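Local coordinates for protein putative pyridoxal phosphate-dependent transferase (Clostridium difficile, PDB 4DGT) that is a putative transferase of the aminotransferase class I and II family that carries pyridoxal-5'-phosphate, at residues K112-I117 and N133-L138; W181-L186 and K215-A220; L189-L194 and K224-N229. All coordinates share one frame; numbering follows the deposited sequence.

Contact 1. Residues K112-I117 and N133-L138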
loop_
_atom_site.group_PDB
_atom_site.type_symbol
_atom_site.label_atom_id
_atom_site.label_comp_id
_atom_site.label_asym_id
_atom_site.label_seq_id
_atom_site.Cartn_x
_atom_site.Cartn_y
_atom_site.Cartn_z
ATOM N N LYS A 112 22.751 0.338 -10.203
ATOM C CA LYS A 112 23.465 1.192 -9.261
ATOM C C LYS A 112 23.129 2.644 -9.568
ATOM O O LYS A 112 22.689 2.955 -10.658
ATOM C CB LYS A 112 24.972 1.003 -9.437
ATOM C CG LYS A 112 25.488 -0.297 -8.857
ATOM C CD LYS A 112 26.995 -0.410 -9.047
ATOM C CE LYS A 112 27.489 -1.799 -8.686
ATOM N NZ LYS A 112 28.980 -1.959 -8.791
ATOM N N ALA A 113 23.305 3.527 -8.577
ATOM C CA ALA A 113 23.097 4.944 -8.781
ATOM C C ALA A 113 23.847 5.385 -10.015
ATOM O O ALA A 113 24.991 4.939 -10.264
ATOM C CB ALA A 113 23.573 5.737 -7.550
ATOM N N ASN A 114 23.201 6.245 -10.803
ATOM C CA ASN A 114 23.762 6.861 -12.014
ATOM C C ASN A 114 23.771 5.942 -13.222
ATOM O O ASN A 114 24.121 6.356 -14.320
ATOM C CB ASN A 114 25.148 7.464 -11.796
ATOM C CG ASN A 114 25.184 8.442 -10.625
ATOM O OD1 ASN A 114 25.968 8.244 -9.693
ATOM N ND2 ASN A 114 24.345 9.486 -10.666
ATOM N N ASP A 115 23.297 4.726 -13.044
ATOM C CA ASP A 115 23.116 3.844 -14.192
ATOM C C ASP A 115 22.055 4.425 -15.122
ATOM O O ASP A 115 21.150 5.101 -14.628
ATOM C CB ASP A 115 22.741 2.448 -13.754
ATOM C CG ASP A 115 23.929 1.581 -13.352
ATOM O OD1 ASP A 115 25.143 1.936 -13.506
ATOM O OD2 ASP A 115 23.632 0.452 -12.849
ATOM N N LYS A 116 22.178 4.110 -16.410
ATOM C CA LYS A 116 21.237 4.488 -17.479
ATOM C C LYS A 116 20.068 3.487 -17.628
ATOM O O LYS A 116 20.267 2.271 -17.680
ATOM C CB LYS A 116 21.975 4.562 -18.803
ATOM C CG LYS A 116 22.908 5.769 -18.969
ATOM C CD LYS A 116 23.811 5.603 -20.193
ATOM C CE LYS A 116 24.294 6.920 -20.773
ATOM N NZ LYS A 116 25.308 7.530 -19.861
ATOM N N ILE A 117 18.865 4.056 -17.750
ATOM C CA ILE A 117 17.601 3.327 -17.954
ATOM C C ILE A 117 16.869 3.953 -19.117
ATOM O O ILE A 117 16.707 5.138 -19.167
ATOM C CB ILE A 117 16.742 3.347 -16.699
ATOM C CG1 ILE A 117 17.498 2.676 -15.557
ATOM C CG2 ILE A 117 15.434 2.601 -16.928
ATOM C CD1 ILE A 117 16.882 2.759 -14.208
ATOM N N ASN A 133 13.791 10.001 -9.828
ATOM C CA ASN A 133 13.599 10.007 -8.366
ATOM C C ASN A 133 14.423 8.935 -7.665
ATOM O O ASN A 133 14.626 9.037 -6.474
ATOM C CB ASN A 133 12.129 9.868 -8.017
ATOM C CG ASN A 133 11.331 11.119 -8.378
ATOM O OD1 ASN A 133 11.894 12.230 -8.440
ATOM N ND2 ASN A 133 10.047 10.917 -8.639
ATOM N N ASN A 134 14.892 7.914 -8.396
ATOM C CA ASN A 134 15.787 6.911 -7.870
ATOM C C ASN A 134 17.277 7.236 -8.151
ATOM O O ASN A 134 18.147 6.394 -7.934
ATOM C CB ASN A 134 15.466 5.528 -8.454
ATOM C CG ASN A 134 14.367 4.852 -7.700
ATOM O OD1 ASN A 134 14.609 4.370 -6.602
ATOM N ND2 ASN A 134 13.174 4.846 -8.255
ATOM N N ASN A 135 17.594 8.438 -8.641
ATOM C CA ASN A 135 18.974 8.840 -8.949
ATOM C C ASN A 135 19.629 7.923 -9.925
ATOM O O ASN A 135 20.821 7.602 -9.818
ATOM C CB ASN A 135 19.723 8.807 -7.631
ATOM C CG ASN A 135 21.064 9.542 -7.628
ATOM O OD1 ASN A 135 21.284 10.506 -8.352
ATOM N ND2 ASN A 135 22.008 9.035 -6.805
ATOM N N ARG A 136 18.865 7.485 -10.898
ATOM C CA ARG A 136 19.448 6.907 -12.128
ATOM C C ARG A 136 19.260 7.889 -13.280
ATOM O O ARG A 136 18.488 8.834 -13.190
ATOM C CB ARG A 136 18.806 5.529 -12.440
ATOM C CG ARG A 136 19.370 4.338 -11.656
ATOM C CD ARG A 136 19.197 4.448 -10.192
ATOM N NE ARG A 136 19.589 3.203 -9.521
ATOM C CZ ARG A 136 19.828 3.108 -8.214
ATOM N NH1 ARG A 136 19.675 4.161 -7.422
ATOM N NH2 ARG A 136 20.139 1.926 -7.695
ATOM N N GLU A 137 19.964 7.633 -14.373
ATOM C CA GLU A 137 19.958 8.529 -15.523
ATOM C C GLU A 137 18.962 8.034 -16.486
ATOM O O GLU A 137 18.992 6.888 -16.881
ATOM C CB GLU A 137 21.321 8.587 -16.192
ATOM C CG GLU A 137 21.326 9.237 -17.599
ATOM C CD GLU A 137 22.680 9.384 -18.350
ATOM O OE1 GLU A 137 23.734 8.760 -17.951
ATOM O OE2 GLU A 137 22.688 10.100 -19.374
ATOM N N LEU A 138 18.081 8.919 -16.909
ATOM C CA LEU A 138 17.066 8.565 -17.931
ATOM C C LEU A 138 17.564 8.786 -19.381
ATOM O O LEU A 138 18.036 9.835 -19.710
ATOM C CB LEU A 138 15.802 9.438 -17.723
ATOM C CG LEU A 138 14.561 9.059 -18.564
ATOM C CD1 LEU A 138 13.974 7.683 -18.230
ATOM C CD2 LEU A 138 13.509 10.137 -18.396
HETATM O O HOH W 1 25.108 9.774 -6.986
HETATM O O HOH W 2 24.545 10.174 -21.484
#
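Lys116 and Glu137 lie side by side on one face of the sheet, pointing the same way, and their ends meet in a salt bridge of 2.8 Å between Lys116 NZ and Glu137 OE1. The lysine reaches OE1 by a bend at its last torsion (chi4 72°), which brings the ammonium in from above the carboxylate plane, while Glu137 runs extended beyond CG. A water that donates to Glu137 OE2 at 2.8 Å also takes a weak bond from Lys116 NZ. Beneath this pair the backbones join as parallel strands: Glu137 N donates to Asp115 O (2.8 Å), and Ile117 N to Glu137 O (3.0 Å). On the opposite face Ile117 sets CD1 against CB of Arg136, and both Ile117 and Leu138 lean on Val131 of the connecting helix 126-133.

Ahead of the strands, the type II turn from Lys112 to Asp115 rests on Arg136. One guanidinium face lies under the Lys112-Ala113 peptide, with Ala113 N 3.5 Å above its centre. Arg136 NH1 donates to Asn134 O at 2.8 Å and NH2 to Thr111 O, so the group is tethered at two corners. A further tie comes from Asn114 N, which donates to Asn135 O at 2.9 Å; Asn135, at positive phi, is the C-prime residue of the Schellman motif ending helix 126-133. Asp115 OD2 accepts from Lys112 N and braces the turn from within. In this beta-alpha-beta unit, the helix end is thus locked to the turn entering strand 116-119, and the outermost strand of this chain's sheet, 137-140, is held by backbone bonds with an ion pair that, lying at the surface, probably adds only modestly.

Contact 2. Residues W181-L186 and K215-A220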
loop_
_atom_site.group_PDB
_atom_site.type_symbol
_atom_site.label_atom_id
_atom_site.label_comp_id
_atom_site.label_asym_id
_atom_site.label_seq_id
_atom_site.Cartn_x
_atom_site.Cartn_y
_atom_site.Cartn_z
ATOM N N TRP A 181 1.789 -3.470 -29.558
ATOM C CA TRP A 181 2.926 -3.829 -30.397
ATOM C C TRP A 181 2.735 -5.239 -30.982
ATOM O O TRP A 181 2.276 -6.142 -30.290
ATOM C CB TRP A 181 4.224 -3.763 -29.600
ATOM C CG TRP A 181 4.435 -2.488 -28.876
ATOM C CD1 TRP A 181 4.394 -2.258 -27.507
ATOM C CD2 TRP A 181 4.740 -1.199 -29.489
ATOM N NE1 TRP A 181 4.696 -0.955 -27.237
ATOM C CE2 TRP A 181 4.882 -0.251 -28.426
ATOM C CE3 TRP A 181 4.909 -0.772 -30.804
ATOM C CZ2 TRP A 181 5.165 1.077 -28.682
ATOM C CZ3 TRP A 181 5.198 0.556 -31.057
ATOM C CH2 TRP A 181 5.334 1.473 -30.017
ATOM N N THR A 182 3.143 -5.432 -32.230
ATOM C CA THR A 182 3.044 -6.786 -32.821
ATOM C C THR A 182 4.175 -7.674 -32.327
ATOM O O THR A 182 5.193 -7.180 -31.816
ATOM C CB THR A 182 3.095 -6.693 -34.300
ATOM O OG1 THR A 182 4.395 -6.226 -34.726
ATOM C CG2 THR A 182 1.967 -5.721 -34.827
ATOM N N LYS A 183 3.992 -8.992 -32.443
ATOM C CA LYS A 183 5.027 -9.941 -32.119
ATOM C C LYS A 183 6.334 -9.571 -32.801
ATOM O O LYS A 183 7.405 -9.573 -32.185
ATOM C CB LYS A 183 4.613 -11.342 -32.552
ATOM C CG LYS A 183 5.454 -12.446 -31.931
ATOM C CD LYS A 183 5.139 -13.810 -32.523
ATOM C CE LYS A 183 4.163 -14.612 -31.684
ATOM N NZ LYS A 183 2.721 -14.431 -32.051
ATOM N N ASP A 184 6.288 -9.175 -34.064
ATOM C CA ASP A 184 7.530 -8.877 -34.769
ATOM C C ASP A 184 8.197 -7.602 -34.230
ATOM O O ASP A 184 9.424 -7.529 -34.194
ATOM C CB ASP A 184 7.318 -8.699 -36.254
ATOM C CG ASP A 184 7.173 -10.007 -36.987
ATOM O OD1 ASP A 184 7.420 -11.073 -36.418
ATOM O OD2 ASP A 184 6.843 -9.942 -38.185
ATOM N N GLU A 185 7.413 -6.569 -33.913
ATOM C CA GLU A 185 7.976 -5.382 -33.264
ATOM C C GLU A 185 8.610 -5.734 -31.924
ATOM O O GLU A 185 9.641 -5.177 -31.598
ATOM C CB GLU A 185 6.873 -4.331 -33.032
ATOM C CG GLU A 185 6.379 -3.670 -34.285
ATOM C CD GLU A 185 5.250 -2.708 -34.074
ATOM O OE1 GLU A 185 4.181 -3.140 -33.589
ATOM O OE2 GLU A 185 5.389 -1.482 -34.368
ATOM N N LEU A 186 7.936 -6.540 -31.097
ATOM C CA LEU A 186 8.502 -6.958 -29.826
ATOM C C LEU A 186 9.748 -7.829 -29.957
ATOM O O LEU A 186 10.705 -7.648 -29.188
ATOM C CB LEU A 186 7.445 -7.655 -28.947
ATOM C CG LEU A 186 6.248 -6.774 -28.593
ATOM C CD1 LEU A 186 5.164 -7.678 -28.036
ATOM C CD2 LEU A 186 6.664 -5.668 -27.607
ATOM N N LYS A 215 -4.209 -8.085 -30.735
ATOM C CA LYS A 215 -3.975 -9.109 -29.696
ATOM C C LYS A 215 -2.787 -8.696 -28.868
ATOM O O LYS A 215 -1.709 -8.438 -29.401
ATOM C CB LYS A 215 -3.749 -10.532 -30.284
ATOM C CG LYS A 215 -3.567 -11.563 -29.164
ATOM C CD LYS A 215 -3.978 -13.000 -29.367
ATOM C CE LYS A 215 -3.651 -13.819 -28.105
ATOM N NZ LYS A 215 -4.704 -13.818 -27.045
ATOM N N HIS A 216 -2.977 -8.661 -27.550
ATOM C CA HIS A 216 -1.831 -8.401 -26.658
ATOM C C HIS A 216 -0.891 -9.564 -26.678
ATOM O O HIS A 216 -1.331 -10.738 -26.450
ATOM C CB HIS A 216 -2.326 -8.278 -25.264
ATOM C CG HIS A 216 -1.230 -7.963 -24.266
ATOM N ND1 HIS A 216 -0.526 -6.794 -24.274
ATOM C CD2 HIS A 216 -0.689 -8.764 -23.304
ATOM C CE1 HIS A 216 0.406 -6.859 -23.311
ATOM N NE2 HIS A 216 0.316 -8.082 -22.723
ATOM N N ILE A 217 0.389 -9.247 -26.851
ATOM C CA ILE A 217 1.467 -10.240 -26.776
ATOM C C ILE A 217 2.357 -9.844 -25.614
ATOM O O ILE A 217 3.120 -8.871 -25.728
ATOM C CB ILE A 217 2.306 -10.244 -28.076
ATOM C CG1 ILE A 217 1.424 -10.440 -29.306
ATOM C CG2 ILE A 217 3.399 -11.296 -27.976
ATOM C CD1 ILE A 217 0.694 -11.738 -29.325
ATOM N N PRO A 218 2.303 -10.573 -24.472
ATOM C CA PRO A 218 3.297 -10.226 -23.428
ATOM C C PRO A 218 4.699 -10.409 -23.999
ATOM O O PRO A 218 4.969 -11.393 -24.650
ATOM C CB PRO A 218 2.974 -11.227 -22.309
ATOM C CG PRO A 218 1.558 -11.648 -22.586
ATOM C CD PRO A 218 1.390 -11.655 -24.052
ATOM N N MET A 219 5.579 -9.445 -23.775
ATOM C CA MET A 219 6.961 -9.590 -24.208
ATOM C C MET A 219 7.587 -10.908 -23.749
ATOM O O MET A 219 8.242 -11.613 -24.525
ATOM C CB MET A 219 7.759 -8.439 -23.699
ATOM C CG MET A 219 9.256 -8.521 -23.864
ATOM S SD MET A 219 9.759 -8.541 -25.649
ATOM C CE MET A 219 10.015 -6.785 -25.969
ATOM N N ALA A 220 7.283 -11.315 -22.532
ATOM C CA ALA A 220 7.848 -12.532 -21.936
ATOM C C ALA A 220 7.264 -13.804 -22.556
ATOM O O ALA A 220 7.823 -14.862 -22.407
ATOM C CB ALA A 220 7.653 -12.529 -20.398
HETATM O O HOH W 3 1.126 -6.620 -27.777
HETATM O O HOH W 4 0.063 -7.797 -31.125
#
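Leu186 fits between Ile217 and Met219, and the tight part of the contact is built around its two branches. CD1 is turned to the loop, 3.3 Å from Ile217 O and 3.8 Å from Ile217 CB, whereas CD2 meets the methyl of Met219, with Leu186 CD2 3.9 Å from Met219 CE. The methionine gets there through two bends: CG stands opposite the backbone N (chi1 171°) and the chain then turns at chi2 and chi3, laying CE close to the helix backbone, 3.4 Å from Leu186 O. Leu170 of strand 165-171 touches both Leu186 and Met219, so this apolar cluster sits against the central sheet. Ile217 O, beside the leucine methyl, receives a hydrogen bond from Asn172 ND2.

The helix that presents Leu186 begins just before it, at a capping box. Thr182 OG1, at the N-cap, accepts from Glu185 N at 3.1 Å, and Glu185 OE1 returns the bond through its anti lone pair, taking Thr182 N at 2.9 Å. Arg179 pairs with the same Glu185 oxygen, which probably keeps this carboxylate charged. The capped helix 183-195 belongs to the large pyridoxal-phosphate-binding domain of the fold, and the loop 215-220 leads from strand 199-203 toward helix 224-229.

Toward the start of the helix the packing gives way to water. Trp181 O faces the loop without touching its polar backbone directly; one water donates to it at 2.8 Å and accepts from Ile217 N, and a second donates to both Trp181 O and Lys215 O. Lys183, exposed, merely trails past Ile217, its NZ 4.3 Å from Ile217 CD1.

Contact 3. Residues L189-L194 and K224-N229. With MG (magnesium ion), chain I.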
loop_
_atom_site.group_PDB
_atom_site.type_symbol
_atom_site.label_atom_id
_atom_site.label_comp_id
_atom_site.label_asym_id
_atom_site.label_seq_id
_atom_site.Cartn_x
_atom_site.Cartn_y
_atom_site.Cartn_z
ATOM N N LEU A 189 12.812 -5.601 -30.696
ATOM C CA LEU A 189 13.276 -4.920 -29.521
ATOM C C LEU A 189 13.953 -5.918 -28.573
ATOM O O LEU A 189 15.036 -5.616 -27.991
ATOM C CB LEU A 189 12.092 -4.225 -28.809
ATOM C CG LEU A 189 12.351 -3.688 -27.370
ATOM C CD1 LEU A 189 13.366 -2.576 -27.419
ATOM C CD2 LEU A 189 11.076 -3.219 -26.687
ATOM N N GLY A 190 13.319 -7.058 -28.357
ATOM C CA GLY A 190 13.825 -8.043 -27.381
ATOM C C GLY A 190 15.139 -8.605 -27.762
ATOM O O GLY A 190 15.997 -8.817 -26.942
ATOM N N ASP A 191 15.373 -8.756 -29.059
ATOM C CA ASP A 191 16.656 -9.274 -29.522
ATOM C C ASP A 191 17.768 -8.255 -29.335
ATOM O O ASP A 191 18.897 -8.632 -28.994
ATOM C CB ASP A 191 16.555 -9.650 -30.984
ATOM C CG ASP A 191 15.901 -11.021 -31.212
ATOM O OD1 ASP A 191 15.695 -11.858 -30.273
ATOM O OD2 ASP A 191 15.569 -11.258 -32.386
ATOM N N ILE A 192 17.467 -6.975 -29.563
ATOM C CA ILE A 192 18.415 -5.900 -29.288
ATOM C C ILE A 192 18.808 -5.929 -27.825
ATOM O O ILE A 192 19.970 -5.829 -27.489
ATOM C CB ILE A 192 17.932 -4.476 -29.667
ATOM C CG1 ILE A 192 17.723 -4.299 -31.173
ATOM C CG2 ILE A 192 18.921 -3.419 -29.125
ATOM C CD1 ILE A 192 16.927 -3.039 -31.556
ATOM N N CYS A 193 17.832 -5.976 -26.931
ATOM C CA CYS A 193 18.122 -5.946 -25.513
ATOM C C CYS A 193 18.910 -7.163 -25.098
ATOM O O CYS A 193 19.862 -7.023 -24.333
ATOM C CB CYS A 193 16.862 -5.775 -24.700
ATOM S SG CYS A 193 16.092 -4.142 -24.837
ATOM N N LEU A 194 18.590 -8.336 -25.615
ATOM C CA LEU A 194 19.351 -9.541 -25.250
ATOM C C LEU A 194 20.799 -9.470 -25.748
ATOM O O LEU A 194 21.722 -9.852 -25.027
ATOM C CB LEU A 194 18.727 -10.823 -25.830
ATOM C CG LEU A 194 17.583 -11.336 -25.010
ATOM C CD1 LEU A 194 16.558 -12.133 -25.843
ATOM C CD2 LEU A 194 18.164 -12.094 -23.835
ATOM N N LYS A 224 11.251 -18.608 -24.532
ATOM C CA LYS A 224 11.763 -18.881 -23.197
ATOM C C LYS A 224 12.899 -17.917 -22.903
ATOM O O LYS A 224 13.023 -17.497 -21.775
ATOM C CB LYS A 224 12.169 -20.325 -23.024
ATOM C CG LYS A 224 10.989 -21.265 -22.851
ATOM C CD LYS A 224 10.401 -21.131 -21.429
ATOM C CE LYS A 224 9.019 -21.789 -21.279
ATOM N NZ LYS A 224 8.396 -21.403 -19.950
ATOM N N GLU A 225 13.697 -17.545 -23.912
ATOM C CA GLU A 225 14.777 -16.567 -23.637
ATOM C C GLU A 225 14.220 -15.177 -23.327
ATOM O O GLU A 225 14.759 -14.470 -22.498
ATOM C CB GLU A 225 15.839 -16.511 -24.713
ATOM C CG GLU A 225 15.425 -15.857 -25.980
ATOM C CD GLU A 225 16.582 -15.616 -26.947
ATOM O OE1 GLU A 225 17.765 -15.688 -26.518
ATOM O OE2 GLU A 225 16.285 -15.401 -28.149
ATOM N N PHE A 226 13.149 -14.759 -24.001
ATOM C CA PHE A 226 12.537 -13.494 -23.700
ATOM C C PHE A 226 11.906 -13.556 -22.270
ATOM O O PHE A 226 12.033 -12.641 -21.502
ATOM C CB PHE A 226 11.456 -13.185 -24.753
ATOM C CG PHE A 226 11.957 -12.495 -25.986
ATOM C CD1 PHE A 226 13.203 -12.742 -26.496
ATOM C CD2 PHE A 226 11.139 -11.646 -26.663
ATOM C CE1 PHE A 226 13.637 -12.156 -27.669
ATOM C CE2 PHE A 226 11.562 -11.031 -27.813
ATOM C CZ PHE A 226 12.805 -11.274 -28.343
ATOM N N GLU A 227 11.315 -14.683 -21.917
ATOM C CA GLU A 227 10.746 -14.893 -20.590
ATOM C C GLU A 227 11.766 -14.632 -19.502
ATOM O O GLU A 227 11.519 -13.904 -18.577
ATOM C CB GLU A 227 10.186 -16.320 -20.496
ATOM C CG GLU A 227 9.285 -16.572 -19.297
ATOM C CD GLU A 227 8.483 -17.850 -19.469
ATOM O OE1 GLU A 227 7.267 -17.770 -19.806
ATOM O OE2 GLU A 227 9.069 -18.916 -19.275
ATOM N N LYS A 228 12.953 -15.183 -19.663
ATOM C CA LYS A 228 13.972 -15.068 -18.622
ATOM C C LYS A 228 14.573 -13.662 -18.601
ATOM O O LYS A 228 15.096 -13.218 -17.539
ATOM C CB LYS A 228 15.024 -16.140 -18.789
ATOM C CG LYS A 228 14.494 -17.550 -18.493
ATOM C CD LYS A 228 14.355 -17.779 -16.989
ATOM C CE LYS A 228 13.897 -19.209 -16.634
ATOM N NZ LYS A 228 12.815 -19.381 -15.594
ATOM N N ASN A 229 14.453 -12.928 -19.695
ATOM C CA ASN A 229 15.012 -11.555 -19.763
ATOM C C ASN A 229 13.987 -10.421 -19.474
ATOM O O ASN A 229 14.332 -9.251 -19.589
ATOM C CB ASN A 229 15.698 -11.308 -21.130
ATOM C CG ASN A 229 16.677 -10.181 -21.083
ATOM O OD1 ASN A 229 17.472 -10.140 -20.140
ATOM N ND2 ASN A 229 16.582 -9.244 -22.008
HETATM MG MG MG I . 17.542 -15.145 -29.744
HETATM O O HOH W 5 14.888 -9.296 -24.162
HETATM O O HOH W 6 15.927 -14.543 -30.856
HETATM O O HOH W 7 17.843 -13.219 -29.082
HETATM O O HOH W 8 19.199 -15.772 -28.466
HETATM O O HOH W 9 17.070 -17.220 -30.192
HETATM O O HOH W 10 18.925 -14.991 -31.221
#
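Two helices of the large, sheet-centred domain, 183-195 and 224-229, meet here, their segment axes 10.7 Å apart at closest approach and crossing at 64°. Gly190 and Phe226 are nearest in backbone: with no side chain on the glycine, the ring can reach the helix backbone, Phe226 CZ lying 3.5 Å from Gly190 CA. Asp191 OD1 approaches the ring at its edge and in its plane, 3.3 Å from Phe226 CE1, with the carboxylate turned nearly perpendicular to the ring. Leu194 divides its two methyls: CD1 packs obliquely on Phe226 CE1 at 3.4 Å and also meets the Glu225 carboxylate carbon, while CD2 slides along Asn229. The Asn229 amide donates to Val198 O and, at 2.7 Å from ND2, to a water that in turn donates to Gly190 O.

On the exposed side Glu225 OE2 binds a magnesium ion at 2.0 Å, and five waters complete six ligands. Two of those waters donate to Asp191 OD1, which stands 4.2 Å from Glu225 OE2, so the hydrated metal links the two carboxylates and probably offsets their repulsion. A glycine that leaves room for an aromatic side chain between two steeply crossing helices serves here to pack helices of an alpha/beta domain beside its central sheet.

Following the chain from the N terminus, contact 1 closes the connection, through helix 126-133, of one beta-alpha-beta unit, pairing strand 116-119 with 137-140, the outermost strand of this chain's sheet. It is complete before the others begin, its centre about 27 Å from that of contact 2 and about 22 Å from that of contact 3. Those two cross: the start of helix 183-195, with the two residues before it, supplies 181-186, and the helix then supplies 189-194; after strand 199-203 the chain returns with 215-220 and then 224-229, meeting them in order. They also touch, Met219 SD lying 3.5 Å from Phe226 CD2, so one continuous seam joins helix 183-195 to the loop and helix leading into strand 230-234.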